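Local coordinates for transcriptional activator, putative (Pyrococcus furiosus, PDB 1RTW), which is a putative transcriptional activator of the all-helical TENA/THI-4/PQQC family, its precise function being unknown, at residues B[35-46]-B[200-208]. Sequence-based numbering, arbitrary orientation.
Sequences NFEKWLVNDYYF and IFWDIAYGG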
loop_
_atom_site.group_PDB
_atom_site.type_symbol
_atom_site.label_atom_id
_atom_site.label_comp_id
_atom_site.label_asym_id
_atom_site.label_seq_id
_atom_site.Cartn_x
_atom_site.Cartn_y
_atom_site.Cartn_z
ATOM N N ASN B 35 -27.761 -2.226 -24.368
ATOM C CA ASN B 35 -27.488 -1.321 -23.263
ATOM C C ASN B 35 -27.251 -2.086 -21.965
ATOM O O ASN B 35 -26.358 -1.741 -21.192
ATOM C CB ASN B 35 -28.622 -0.306 -23.122
ATOM C CG ASN B 35 -28.792 0.549 -24.372
ATOM O OD1 ASN B 35 -29.909 0.810 -24.813
ATOM N ND2 ASN B 35 -27.678 0.976 -24.955
ATOM N N PHE B 36 -28.025 -3.147 -21.748
ATOM C CA PHE B 36 -27.859 -3.963 -20.558
ATOM C C PHE B 36 -26.533 -4.715 -20.617
ATOM O O PHE B 36 -25.843 -4.844 -19.601
ATOM C CB PHE B 36 -29.004 -4.972 -20.396
ATOM C CG PHE B 36 -28.826 -5.884 -19.225
ATOM C CD1 PHE B 36 -29.144 -5.451 -17.938
ATOM C CD2 PHE B 36 -28.262 -7.147 -19.390
ATOM C CE1 PHE B 36 -28.892 -6.255 -16.837
ATOM C CE2 PHE B 36 -28.004 -7.961 -18.290
ATOM C CZ PHE B 36 -28.320 -7.509 -17.011
ATOM N N GLU B 37 -26.182 -5.220 -21.798
ATOM C CA GLU B 37 -24.938 -5.961 -21.957
ATOM C C GLU B 37 -23.728 -5.101 -21.622
ATOM O O GLU B 37 -22.824 -5.543 -20.913
ATOM C CB GLU B 37 -24.811 -6.531 -23.368
ATOM C CG GLU B 37 -23.484 -7.241 -23.613
ATOM C CD GLU B 37 -23.459 -8.095 -24.887
ATOM O OE1 GLU B 37 -24.519 -8.627 -25.297
ATOM O OE2 GLU B 37 -22.359 -8.257 -25.461
ATOM N N LYS B 38 -23.721 -3.872 -22.123
ATOM C CA LYS B 38 -22.623 -2.953 -21.871
ATOM C C LYS B 38 -22.522 -2.649 -20.374
ATOM O O LYS B 38 -21.426 -2.606 -19.818
ATOM C CB LYS B 38 -22.807 -1.664 -22.684
ATOM C CG LYS B 38 -21.615 -0.727 -22.637
ATOM C CD LYS B 38 -21.635 0.246 -23.796
ATOM C CE LYS B 38 -21.395 -0.463 -25.122
ATOM N NZ LYS B 38 -20.046 -1.105 -25.154
ATOM N N TRP B 39 -23.664 -2.464 -19.717
ATOM C CA TRP B 39 -23.661 -2.197 -18.286
ATOM C C TRP B 39 -23.112 -3.401 -17.530
ATOM O O TRP B 39 -22.339 -3.245 -16.595
ATOM C CB TRP B 39 -25.065 -1.863 -17.762
ATOM C CG TRP B 39 -25.110 -1.858 -16.247
ATOM C CD1 TRP B 39 -24.721 -0.843 -15.418
ATOM C CD2 TRP B 39 -25.464 -2.958 -15.394
ATOM N NE1 TRP B 39 -24.798 -1.246 -14.108
ATOM C CE2 TRP B 39 -25.249 -2.538 -14.064
ATOM C CE3 TRP B 39 -25.935 -4.259 -15.627
ATOM C CZ2 TRP B 39 -25.487 -3.381 -12.962
ATOM C CZ3 TRP B 39 -26.171 -5.096 -14.529
ATOM C CH2 TRP B 39 -25.947 -4.651 -13.215
ATOM N N LEU B 40 -23.520 -4.595 -17.954
ATOM C CA LEU B 40 -23.107 -5.847 -17.334
ATOM C C LEU B 40 -21.591 -6.037 -17.362
ATOM O O LEU B 40 -20.971 -6.247 -16.321
ATOM C CB LEU B 40 -23.792 -7.022 -18.038
ATOM C CG LEU B 40 -23.733 -8.385 -17.359
ATOM C CD1 LEU B 40 -24.740 -8.434 -16.229
ATOM C CD2 LEU B 40 -24.029 -9.468 -18.361
ATOM N N VAL B 41 -21.002 -5.956 -18.551
ATOM C CA VAL B 41 -19.555 -6.110 -18.732
ATOM C C VAL B 41 -18.772 -5.127 -17.862
ATOM O O VAL B 41 -17.783 -5.488 -17.232
ATOM C CB VAL B 41 -19.166 -5.887 -20.218
ATOM C CG1 VAL B 41 -17.673 -5.863 -20.390
ATOM C CG2 VAL B 41 -19.772 -6.990 -21.103
ATOM N N ASN B 42 -19.239 -3.888 -17.804
ATOM C CA ASN B 42 -18.560 -2.872 -17.022
ATOM C C ASN B 42 -18.799 -2.954 -15.524
ATOM O O ASN B 42 -17.894 -2.693 -14.732
ATOM C CB ASN B 42 -18.889 -1.484 -17.555
ATOM C CG ASN B 42 -18.201 -1.202 -18.861
ATOM O OD1 ASN B 42 -17.088 -0.675 -18.893
ATOM N ND2 ASN B 42 -18.850 -1.563 -19.955
ATOM N N ASP B 43 -20.003 -3.316 -15.116
ATOM C CA ASP B 43 -20.242 -3.415 -13.688
ATOM C C ASP B 43 -19.546 -4.643 -13.107
ATOM O O ASP B 43 -19.135 -4.642 -11.954
ATOM C CB ASP B 43 -21.730 -3.430 -13.368
ATOM C CG ASP B 43 -22.020 -2.844 -12.005
ATOM O OD1 ASP B 43 -21.694 -1.658 -11.784
ATOM O OD2 ASP B 43 -22.560 -3.570 -11.148
ATOM N N TYR B 44 -19.394 -5.681 -13.923
ATOM C CA TYR B 44 -18.724 -6.903 -13.494
ATOM C C TYR B 44 -17.277 -6.558 -13.150
ATOM O O TYR B 44 -16.722 -7.055 -12.167
ATOM C CB TYR B 44 -18.770 -7.942 -14.610
ATOM C CG TYR B 44 -18.060 -9.224 -14.282
ATOM C CD1 TYR B 44 -18.528 -10.059 -13.273
ATOM C CD2 TYR B 44 -16.944 -9.623 -15.008
ATOM C CE1 TYR B 44 -17.907 -11.271 -13.000
ATOM C CE2 TYR B 44 -16.310 -10.834 -14.746
ATOM C CZ TYR B 44 -16.801 -11.651 -13.742
ATOM O OH TYR B 44 -16.191 -12.852 -13.498
ATOM N N TYR B 45 -16.682 -5.696 -13.973
ATOM C CA TYR B 45 -15.323 -5.231 -13.766
ATOM C C TYR B 45 -15.285 -4.392 -12.487
ATOM O O TYR B 45 -14.363 -4.512 -11.682
ATOM C CB TYR B 45 -14.884 -4.365 -14.940
ATOM C CG TYR B 45 -13.541 -3.711 -14.754
ATOM C CD1 TYR B 45 -13.436 -2.351 -14.441
ATOM C CD2 TYR B 45 -12.375 -4.436 -14.938
ATOM C CE1 TYR B 45 -12.187 -1.733 -14.325
ATOM C CE2 TYR B 45 -11.122 -3.832 -14.826
ATOM C CZ TYR B 45 -11.034 -2.484 -14.519
ATOM O OH TYR B 45 -9.782 -1.919 -14.408
ATOM N N PHE B 46 -16.306 -3.569 -12.288
ATOM C CA PHE B 46 -16.358 -2.736 -11.098
ATOM C C PHE B 46 -16.474 -3.581 -9.828
ATOM O O PHE B 46 -15.790 -3.325 -8.852
ATOM C CB PHE B 46 -17.533 -1.743 -11.171
ATOM C CG PHE B 46 -17.643 -0.849 -9.961
ATOM C CD1 PHE B 46 -16.825 0.273 -9.832
ATOM C CD2 PHE B 46 -18.490 -1.179 -8.909
ATOM C CE1 PHE B 46 -16.844 1.044 -8.663
ATOM C CE2 PHE B 46 -18.515 -0.410 -7.729
ATOM C CZ PHE B 46 -17.689 0.699 -7.608
ATOM N N ILE B 200 -22.293 8.954 -13.114
ATOM C CA ILE B 200 -21.675 8.798 -14.418
ATOM C C ILE B 200 -21.662 7.358 -14.920
ATOM O O ILE B 200 -21.792 7.111 -16.121
ATOM C CB ILE B 200 -20.225 9.356 -14.371
ATOM C CG1 ILE B 200 -20.267 10.881 -14.252
ATOM C CG2 ILE B 200 -19.428 8.942 -15.601
ATOM C CD1 ILE B 200 -18.912 11.500 -13.957
ATOM N N PHE B 201 -21.522 6.408 -14.004
ATOM C CA PHE B 201 -21.467 5.012 -14.397
ATOM C C PHE B 201 -22.679 4.559 -15.203
ATOM O O PHE B 201 -22.539 3.779 -16.150
ATOM C CB PHE B 201 -21.283 4.121 -13.170
ATOM C CG PHE B 201 -20.615 2.821 -13.468
ATOM C CD1 PHE B 201 -21.360 1.718 -13.886
ATOM C CD2 PHE B 201 -19.231 2.690 -13.320
ATOM C CE1 PHE B 201 -20.735 0.501 -14.150
ATOM C CE2 PHE B 201 -18.590 1.482 -13.578
ATOM C CZ PHE B 201 -19.342 0.381 -13.995
ATOM N N TRP B 202 -23.862 5.054 -14.842
ATOM C CA TRP B 202 -25.081 4.668 -15.547
ATOM C C TRP B 202 -25.023 5.003 -17.037
ATOM O O TRP B 202 -25.579 4.273 -17.852
ATOM C CB TRP B 202 -26.308 5.309 -14.907
ATOM C CG TRP B 202 -26.558 4.879 -13.487
ATOM C CD1 TRP B 202 -26.396 5.637 -12.362
ATOM C CD2 TRP B 202 -26.983 3.582 -13.037
ATOM N NE1 TRP B 202 -26.684 4.893 -11.243
ATOM C CE2 TRP B 202 -27.051 3.636 -11.627
ATOM C CE3 TRP B 202 -27.303 2.388 -13.685
ATOM C CZ2 TRP B 202 -27.430 2.530 -10.856
ATOM C CZ3 TRP B 202 -27.676 1.289 -12.914
ATOM C CH2 TRP B 202 -27.738 1.371 -11.515
ATOM N N ASP B 203 -24.319 6.077 -17.392
ATOM C CA ASP B 203 -24.190 6.486 -18.796
ATOM C C ASP B 203 -23.427 5.485 -19.667
ATOM O O ASP B 203 -23.626 5.437 -20.881
ATOM C CB ASP B 203 -23.503 7.854 -18.909
ATOM C CG ASP B 203 -24.337 8.983 -18.336
ATOM O OD1 ASP B 203 -23.753 9.905 -17.721
ATOM O OD2 ASP B 203 -25.576 8.952 -18.506
ATOM N N ILE B 204 -22.557 4.694 -19.045
ATOM C CA ILE B 204 -21.751 3.705 -19.755
ATOM C C ILE B 204 -22.575 2.793 -20.658
ATOM O O ILE B 204 -22.142 2.452 -21.752
ATOM C CB ILE B 204 -20.921 2.851 -18.765
ATOM C CG1 ILE B 204 -19.827 3.709 -18.123
ATOM C CG2 ILE B 204 -20.301 1.669 -19.471
ATOM C CD1 ILE B 204 -19.077 3.010 -16.997
ATOM N N ALA B 205 -23.765 2.413 -20.207
ATOM C CA ALA B 205 -24.626 1.543 -20.995
ATOM C C ALA B 205 -24.942 2.112 -22.387
ATOM O O ALA B 205 -25.092 1.363 -23.357
ATOM C CB ALA B 205 -25.902 1.279 -20.241
ATOM N N TYR B 206 -25.017 3.439 -22.485
ATOM C CA TYR B 206 -25.330 4.087 -23.753
ATOM C C TYR B 206 -24.098 4.492 -24.546
ATOM O O TYR B 206 -24.208 5.038 -25.643
ATOM C CB TYR B 206 -26.274 5.265 -23.517
ATOM C CG TYR B 206 -27.480 4.831 -22.716
ATOM C CD1 TYR B 206 -28.505 4.098 -23.310
ATOM C CD2 TYR B 206 -27.528 5.036 -21.338
ATOM C CE1 TYR B 206 -29.541 3.564 -22.549
ATOM C CE2 TYR B 206 -28.556 4.513 -20.567
ATOM C CZ TYR B 206 -29.559 3.770 -21.177
ATOM O OH TYR B 206 -30.552 3.214 -20.404
ATOM N N GLY B 207 -22.925 4.202 -23.984
ATOM C CA GLY B 207 -21.669 4.501 -24.651
ATOM C C GLY B 207 -21.568 3.687 -25.927
ATOM O O GLY B 207 -22.135 2.594 -26.023
ATOM N N GLY B 208 -20.809 4.185 -26.894
ATOM C CA GLY B 208 -20.705 3.487 -28.159
ATOM C C GLY B 208 -21.936 3.888 -28.946
ATOM O O GLY B 208 -22.695 3.041 -29.424
#
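Phe201 fits as a knob into a hole formed by Trp39, Asn42, Asp43 and Phe46. Its CG lies anti to the backbone N (chi1 -154°), which carries the ring toward helix 33-60. The ring enters edge first: Phe201 CZ is 3.5 Å from Asn42 O, near the ring plane. Asp43 OD1 comes within 3.3 Å of Phe201 CE1, with the carboxylate turned 74° from the ring. Ile204 CD1 sits over the centre of one Phe201 face. Ile204 CG2 packs 3.6 Å from Asn42 ND2. Asn42 ND2 gives an almost straight bond of 2.8 Å to Lys38 O, and Asn42 OD1 accepts from the backbone of Asp99, so both ends of the amide are held. Trp39 and Trp202 run side by side with nearly parallel rings that barely overlap; Trp39 NE1 hydrogen-bonds to Tyr132 OH on helix 118-142. The contact thus joins residues 201-207, near the C-terminus, to helix 33-60, within the helical bundle of the TENA/THI-4/PQQC family. The backbones come closest at Asn35 and Ala205, where Ala205 CB is 3.2 Å from Asn35 O. Asn35 ND2 donates to Ala205 O (3.1 Å) from above the carbonyl plane. The side chains of Asn35 and Tyr206 cross at about a right angle. The side at Gly207 and Gly208 is more exposed and poorly ordered. Here Lys38 bends at its outer carbons, with CD 3.0 Å from Ile204 O and CE against Gly207 O.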